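Local coordinates for protein L-Ala-D/L-Glu epimerase, a muconate lactonizing enzyme (Klebsiella pneumoniae subsp. pneumoniae MGH 78578, PDB 3FCP) that belongs to the enolase superfamily, in the muconate lactonizing enzyme family, and carries a magnesium ion in a modified TIM-barrel domain, at residues L137-T142 with G325-F329; A194-V198 with G220-I224. Residues are numbered along the deposited sequence.

Interaction 1: residues L137-T142 with G325-F329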
ATOM      1  N   LEU A 137      41.749  -9.491  -3.662  1.00 31.06           N
ATOM      2  CA  LEU A 137      40.459  -9.463  -2.987  1.00 29.84           C
ATOM      3  C   LEU A 137      40.438 -10.096  -1.609  1.00 28.17           C
ATOM      4  O   LEU A 137      41.122 -11.092  -1.356  1.00 26.74           O
ATOM      5  CB  LEU A 137      39.400 -10.136  -3.864  1.00 31.82           C
ATOM      6  CG  LEU A 137      38.991  -9.390  -5.138  1.00 34.14           C
ATOM      7  CD1 LEU A 137      40.128  -9.412  -6.145  1.00 33.44           C
ATOM      8  CD2 LEU A 137      37.754 -10.040  -5.722  1.00 34.24           C
ATOM      9  N   PRO A 138      39.636  -9.525  -0.693  1.00 28.35           N
ATOM     10  CA  PRO A 138      39.539 -10.063   0.665  1.00 26.81           C
ATOM     11  C   PRO A 138      38.761 -11.372   0.677  1.00 26.50           C
ATOM     12  O   PRO A 138      37.809 -11.558  -0.085  1.00 26.16           O
ATOM     13  CB  PRO A 138      38.829  -8.948   1.425  1.00 27.34           C
ATOM     14  CG  PRO A 138      37.934  -8.358   0.371  1.00 28.37           C
ATOM     15  CD  PRO A 138      38.840  -8.291  -0.829  1.00 27.64           C
ATOM     16  N   VAL A 139      39.185 -12.281   1.543  1.00 25.43           N
ATOM     17  CA  VAL A 139      38.553 -13.584   1.681  1.00 25.88           C
ATOM     18  C   VAL A 139      38.440 -13.885   3.176  1.00 29.04           C
ATOM     19  O   VAL A 139      39.451 -13.951   3.882  1.00 28.36           O
ATOM     20  CB  VAL A 139      39.405 -14.693   1.019  1.00 25.98           C
ATOM     21  CG1 VAL A 139      38.741 -16.046   1.213  1.00 24.98           C
ATOM     22  CG2 VAL A 139      39.595 -14.398  -0.462  1.00 24.98           C
ATOM     23  N   LEU A 140      37.217 -14.045   3.665  1.00 27.72           N
ATOM     24  CA  LEU A 140      37.033 -14.346   5.078  1.00 28.62           C
ATOM     25  C   LEU A 140      37.165 -15.848   5.286  1.00 29.92           C
ATOM     26  O   LEU A 140      37.372 -16.598   4.330  1.00 29.60           O
ATOM     27  CB  LEU A 140      35.664 -13.850   5.550  1.00 28.10           C
ATOM     28  CG  LEU A 140      34.411 -14.262   4.768  1.00 26.47           C
ATOM     29  CD1 LEU A 140      34.096 -15.739   5.001  1.00 25.06           C
ATOM     30  CD2 LEU A 140      33.235 -13.394   5.221  1.00 25.32           C
ATOM     31  N   TRP A 141      37.062 -16.285   6.535  1.00 31.02           N
ATOM     32  CA  TRP A 141      37.156 -17.705   6.850  1.00 32.17           C
ATOM     33  C   TRP A 141      35.883 -18.127   7.577  1.00 31.24           C
ATOM     34  O   TRP A 141      35.338 -17.367   8.379  1.00 30.10           O
ATOM     35  CB  TRP A 141      38.384 -17.979   7.731  1.00 34.61           C
ATOM     36  CG  TRP A 141      38.607 -19.435   8.014  1.00 37.10           C
ATOM     37  CD1 TRP A 141      38.517 -20.061   9.225  1.00 38.74           C
ATOM     38  CD2 TRP A 141      38.925 -20.454   7.059  1.00 37.95           C
ATOM     39  NE1 TRP A 141      38.755 -21.408   9.082  1.00 39.47           N
ATOM     40  CE2 TRP A 141      39.008 -21.677   7.763  1.00 38.66           C
ATOM     41  CE3 TRP A 141      39.145 -20.454   5.675  1.00 38.46           C
ATOM     42  CZ2 TRP A 141      39.301 -22.888   7.129  1.00 40.05           C
ATOM     43  CZ3 TRP A 141      39.437 -21.660   5.044  1.00 40.19           C
ATOM     44  CH2 TRP A 141      39.512 -22.861   5.773  1.00 40.20           C
ATOM     45  N   THR A 142      35.397 -19.326   7.287  1.00 31.56           N
ATOM     46  CA  THR A 142      34.190 -19.803   7.938  1.00 32.78           C
ATOM     47  C   THR A 142      34.537 -20.701   9.112  1.00 34.41           C
ATOM     48  O   THR A 142      35.446 -21.527   9.037  1.00 34.69           O
ATOM     49  CB  THR A 142      33.269 -20.569   6.952  1.00 34.13           C
ATOM     50  OG1 THR A 142      32.672 -19.640   6.038  1.00 33.61           O
ATOM     51  CG2 THR A 142      32.155 -21.299   7.700  1.00 33.67           C
ATOM     52  N   GLY A 325      33.005  -7.886   1.159  1.00 23.19           N
ATOM     53  CA  GLY A 325      34.105  -8.776   0.819  1.00 23.45           C
ATOM     54  C   GLY A 325      33.658 -10.030   0.088  1.00 24.67           C
ATOM     55  O   GLY A 325      32.629 -10.022  -0.586  1.00 24.12           O
ATOM     56  N   THR A 326      34.436 -11.105   0.207  1.00 24.73           N
ATOM     57  CA  THR A 326      34.101 -12.372  -0.447  1.00 24.16           C
ATOM     58  C   THR A 326      34.396 -13.548   0.471  1.00 24.01           C
ATOM     59  O   THR A 326      35.079 -13.404   1.493  1.00 24.72           O
ATOM     60  CB  THR A 326      34.917 -12.603  -1.754  1.00 24.39           C
ATOM     61  OG1 THR A 326      36.132 -13.302  -1.442  1.00 25.42           O
ATOM     62  CG2 THR A 326      35.275 -11.276  -2.422  1.00 22.56           C
ATOM     63  N   GLU A 327      33.879 -14.712   0.093  1.00 21.66           N
ATOM     64  CA  GLU A 327      34.095 -15.947   0.835  1.00 23.47           C
ATOM     65  C   GLU A 327      34.712 -16.983  -0.108  1.00 22.78           C
ATOM     66  O   GLU A 327      34.342 -18.158  -0.092  1.00 23.67           O
ATOM     67  CB  GLU A 327      32.766 -16.471   1.398  1.00 24.21           C
ATOM     68  CG  GLU A 327      31.615 -16.462   0.393  1.00 24.70           C
ATOM     69  CD  GLU A 327      30.350 -17.080   0.947  1.00 24.16           C
ATOM     70  OE1 GLU A 327      30.092 -16.926   2.159  1.00 24.82           O
ATOM     71  OE2 GLU A 327      29.601 -17.704   0.167  1.00 23.94           O
ATOM     72  N   MET A 328      35.662 -16.550  -0.930  1.00 23.51           N
ATOM     73  CA  MET A 328      36.289 -17.463  -1.879  1.00 23.93           C
ATOM     74  C   MET A 328      37.464 -18.281  -1.333  1.00 25.06           C
ATOM     75  O   MET A 328      38.593 -18.203  -1.832  1.00 26.70           O
ATOM     76  CB  MET A 328      36.686 -16.693  -3.138  1.00 23.01           C
ATOM     77  CG  MET A 328      35.653 -16.854  -4.277  1.00 31.63           C
ATOM     78  SD  MET A 328      33.955 -16.382  -3.887  1.00 14.06           S
ATOM     79  CE  MET A 328      33.498 -17.410  -2.937  1.00 28.04           C
ATOM     80  N   PHE A 329      37.169 -19.094  -0.319  1.00 24.96           N
ATOM     81  CA  PHE A 329      38.170 -19.944   0.329  1.00 27.34           C
ATOM     82  C   PHE A 329      38.026 -21.419  -0.055  1.00 26.02           C
ATOM     83  O   PHE A 329      38.718 -22.286   0.494  1.00 26.22           O
ATOM     84  CB  PHE A 329      38.056 -19.793   1.852  1.00 27.30           C
ATOM     85  CG  PHE A 329      36.700 -20.156   2.401  1.00 28.86           C
ATOM     86  CD1 PHE A 329      36.314 -21.486   2.518  1.00 28.90           C
ATOM     87  CD2 PHE A 329      35.803 -19.162   2.786  1.00 29.14           C
ATOM     88  CE1 PHE A 329      35.057 -21.827   3.006  1.00 30.89           C
ATOM     89  CE2 PHE A 329      34.539 -19.491   3.278  1.00 28.86           C
ATOM     90  CZ  PHE A 329      34.165 -20.828   3.388  1.00 29.67           C
TER
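In the barrel domain of this enolase-superfamily protein, loop 325-329 folds against the first barrel strand, 136-143, where that strand is interrupted. Two good hydrogen bonds join them: Thr-326 OG1 to Pro-138 O (2.8 Å) and Leu-140 N to Thr-326 O (3.1 Å). Threonine suits this spot: its hydroxyl reaches a strand carbonyl while its CG2 lies 4.3 Å from Leu-137 CD2. Positive phi favours glycine at Gly-325, where a CB would come 3.6 Å from Pro-138 CG. Phe-329 buries the most surface: its CB lies 3.9 Å from both Val-139 CG1 and Trp-141 CZ3, and its ring is oblique to the indole. The carboxylate of Glu-327 bonds to Tyr-299 and forms a salt bridge with Lys-168; this side chain lies about 7 Å from the magnesium ion. Gly-325 is backbone-bonded to Gly-300, so 325-329 lies between the last parallel strand, 297-300, and the first, the place of the closing strand in the modified TIM barrel of the superfamily.

Interaction 2: residues A194-V198 with G220-I224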
ATOM      1  N   ALA A 194      37.736  -8.223  14.690  1.00 49.34           N
ATOM      2  CA  ALA A 194      37.140  -9.136  13.727  1.00 45.76           C
ATOM      3  C   ALA A 194      35.674  -8.871  13.413  1.00 42.23           C
ATOM      4  O   ALA A 194      34.868  -8.630  14.309  1.00 41.53           O
ATOM      5  CB  ALA A 194      37.309 -10.571  14.208  1.00 47.15           C
ATOM      6  N   SER A 195      35.342  -8.914  12.126  1.00 38.26           N
ATOM      7  CA  SER A 195      33.967  -8.723  11.675  1.00 35.35           C
ATOM      8  C   SER A 195      33.294 -10.087  11.760  1.00 31.66           C
ATOM      9  O   SER A 195      33.731 -11.047  11.122  1.00 32.00           O
ATOM     10  CB  SER A 195      33.935  -8.229  10.224  1.00 34.91           C
ATOM     11  OG  SER A 195      32.605  -8.191   9.724  1.00 31.47           O
ATOM     12  N   ILE A 196      32.235 -10.178  12.549  1.00 30.20           N
ATOM     13  CA  ILE A 196      31.537 -11.443  12.707  1.00 28.73           C
ATOM     14  C   ILE A 196      30.230 -11.474  11.923  1.00 27.88           C
ATOM     15  O   ILE A 196      29.363 -10.620  12.108  1.00 27.42           O
ATOM     16  CB  ILE A 196      31.205 -11.728  14.198  1.00 28.76           C
ATOM     17  CG1 ILE A 196      32.479 -11.657  15.051  1.00 29.10           C
ATOM     18  CG2 ILE A 196      30.530 -13.093  14.326  1.00 28.17           C
ATOM     19  CD1 ILE A 196      33.567 -12.640  14.649  1.00 26.46           C
ATOM     20  N   ARG A 197      30.106 -12.458  11.039  1.00 25.57           N
ATOM     21  CA  ARG A 197      28.890 -12.632  10.255  1.00 24.50           C
ATOM     22  C   ARG A 197      28.385 -14.036  10.564  1.00 23.38           C
ATOM     23  O   ARG A 197      29.174 -14.917  10.917  1.00 24.57           O
ATOM     24  CB  ARG A 197      29.168 -12.521   8.747  1.00 23.67           C
ATOM     25  CG  ARG A 197      29.805 -11.201   8.273  1.00 24.05           C
ATOM     26  CD  ARG A 197      31.330 -11.286   8.262  1.00 24.88           C
ATOM     27  NE  ARG A 197      31.956 -10.083   7.713  1.00 25.25           N
ATOM     28  CZ  ARG A 197      31.928  -9.735   6.429  1.00 25.38           C
ATOM     29  NH1 ARG A 197      31.305 -10.495   5.538  1.00 25.46           N
ATOM     30  NH2 ARG A 197      32.530  -8.624   6.034  1.00 25.42           N
ATOM     31  N   VAL A 198      27.078 -14.248  10.454  1.00 24.17           N
ATOM     32  CA  VAL A 198      26.517 -15.575  10.696  1.00 23.19           C
ATOM     33  C   VAL A 198      25.676 -15.964   9.490  1.00 25.14           C
ATOM     34  O   VAL A 198      25.149 -15.102   8.779  1.00 25.79           O
ATOM     35  CB  VAL A 198      25.625 -15.623  11.965  1.00 25.84           C
ATOM     36  CG1 VAL A 198      26.391 -15.063  13.162  1.00 23.79           C
ATOM     37  CG2 VAL A 198      24.324 -14.859  11.735  1.00 26.16           C
ATOM     38  N   GLY A 220      26.219  -7.573  18.485  1.00 28.81           N
ATOM     39  CA  GLY A 220      27.218  -6.997  17.599  1.00 27.85           C
ATOM     40  C   GLY A 220      27.529  -7.689  16.284  1.00 28.06           C
ATOM     41  O   GLY A 220      28.490  -7.322  15.608  1.00 28.40           O
ATOM     42  N   VAL A 221      26.737  -8.685  15.908  1.00 27.00           N
ATOM     43  CA  VAL A 221      26.963  -9.378  14.643  1.00 26.62           C
ATOM     44  C   VAL A 221      26.764  -8.353  13.521  1.00 25.50           C
ATOM     45  O   VAL A 221      25.784  -7.611  13.522  1.00 24.59           O
ATOM     46  CB  VAL A 221      25.982 -10.557  14.493  1.00 26.01           C
ATOM     47  CG1 VAL A 221      26.141 -11.221  13.128  1.00 24.29           C
ATOM     48  CG2 VAL A 221      26.240 -11.564  15.603  1.00 25.20           C
ATOM     49  N   ASP A 222      27.702  -8.308  12.576  1.00 25.75           N
ATOM     50  CA  ASP A 222      27.642  -7.340  11.480  1.00 25.65           C
ATOM     51  C   ASP A 222      26.735  -7.710  10.322  1.00 24.87           C
ATOM     52  O   ASP A 222      26.248  -6.835   9.604  1.00 24.32           O
ATOM     53  CB  ASP A 222      29.040  -7.090  10.902  1.00 29.58           C
ATOM     54  CG  ASP A 222      29.999  -6.504  11.914  1.00 31.87           C
ATOM     55  OD1 ASP A 222      29.565  -5.685  12.746  1.00 32.05           O
ATOM     56  OD2 ASP A 222      31.195  -6.851  11.856  1.00 36.44           O
ATOM     57  N   LEU A 223      26.517  -9.004  10.130  1.00 23.78           N
ATOM     58  CA  LEU A 223      25.700  -9.457   9.014  1.00 22.23           C
ATOM     59  C   LEU A 223      25.070 -10.811   9.310  1.00 21.86           C
ATOM     60  O   LEU A 223      25.727 -11.710   9.830  1.00 22.45           O
ATOM     61  CB  LEU A 223      26.584  -9.556   7.768  1.00 21.96           C
ATOM     62  CG  LEU A 223      25.962  -9.828   6.395  1.00 21.77           C
ATOM     63  CD1 LEU A 223      25.168  -8.602   5.938  1.00 21.35           C
ATOM     64  CD2 LEU A 223      27.079 -10.140   5.397  1.00 21.10           C
ATOM     65  N   ILE A 224      23.793 -10.951   8.971  1.00 20.98           N
ATOM     66  CA  ILE A 224      23.064 -12.201   9.178  1.00 20.32           C
ATOM     67  C   ILE A 224      22.639 -12.696   7.799  1.00 20.63           C
ATOM     68  O   ILE A 224      21.861 -12.027   7.115  1.00 20.80           O
ATOM     69  CB  ILE A 224      21.791 -11.979  10.027  1.00 19.53           C
ATOM     70  CG1 ILE A 224      22.156 -11.326  11.368  1.00 19.87           C
ATOM     71  CG2 ILE A 224      21.087 -13.318  10.258  1.00 17.47           C
ATOM     72  CD1 ILE A 224      20.932 -10.899  12.203  1.00 18.96           C
TER
HETATM   73  O   HOH W   1      30.981  -8.037  14.328  1.00 32.06           O
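Val-198, Leu-223 and Asp-222 give up the most surface where two neighbouring parallel strands of the barrel meet; in register Val-198 faces Ile-224. Val-198 N donates to Leu-223 O (2.9 Å), the same oxygen that receives a CA-H...O contact from Arg-197 CA at 3.3 Å. The branched Val-198 side chain sets CG1 3.9 Å from Val-221 CG1 and CG2 3.9 Å from Ile-224 CG2; Leu-216 of helix 206-218 packs on all three residues, so compact apolar side chains fit between sheet and helix. Leu-223 points to the other face, its CB 3.7 Å from Arg-197 CG in the aliphatic part of the arginine. Asp-222 N donates to Ile-196 O (2.9 Å), and Asp-222 OD2 accepts from Ser-195 OG (2.9 Å). That serine oxygen accepts from Arg-197 NE (2.8 Å), so a small hydroxyl relays between cation and carboxylate. A water bridges Ile-196 N (3.1 Å) to the O of Gly-220 (2.9 Å), the positive-phi residue of the Schellman motif after helix 206-218, where a CB would be jammed against the preceding carbonyl O. Backbone bonds thus run through the whole contact; polar groups at the Ser-195/Asp-222 end are satisfied by each other and by water, while the Val-198/Ile-224 end is apolar, between sheet and helix.

In the fold
Interactions 1 and 2 belong to the same barrel sheet, their centres 14 Å apart. Along the chain interaction 2 is nested inside interaction 1: strand 136-143 comes first, then the unit of strand 195-199, helix 206-218 and strand 223-225, and finally the loop 325-329. Strand 166-170 lies between strands 136-143 and 195-199 in the sheet, yet the contacts touch directly, Leu-140 CD2 lying 3.5 Å from Arg-197 NH1. Interaction 2 builds one beta-alpha-beta step of the barrel wall, while interaction 1 brings the start of the barrel together with its end 183 residues later; the wall so built and shut belongs to the domain that carries the magnesium site of Asn-201, Asp-250 and Glu-251.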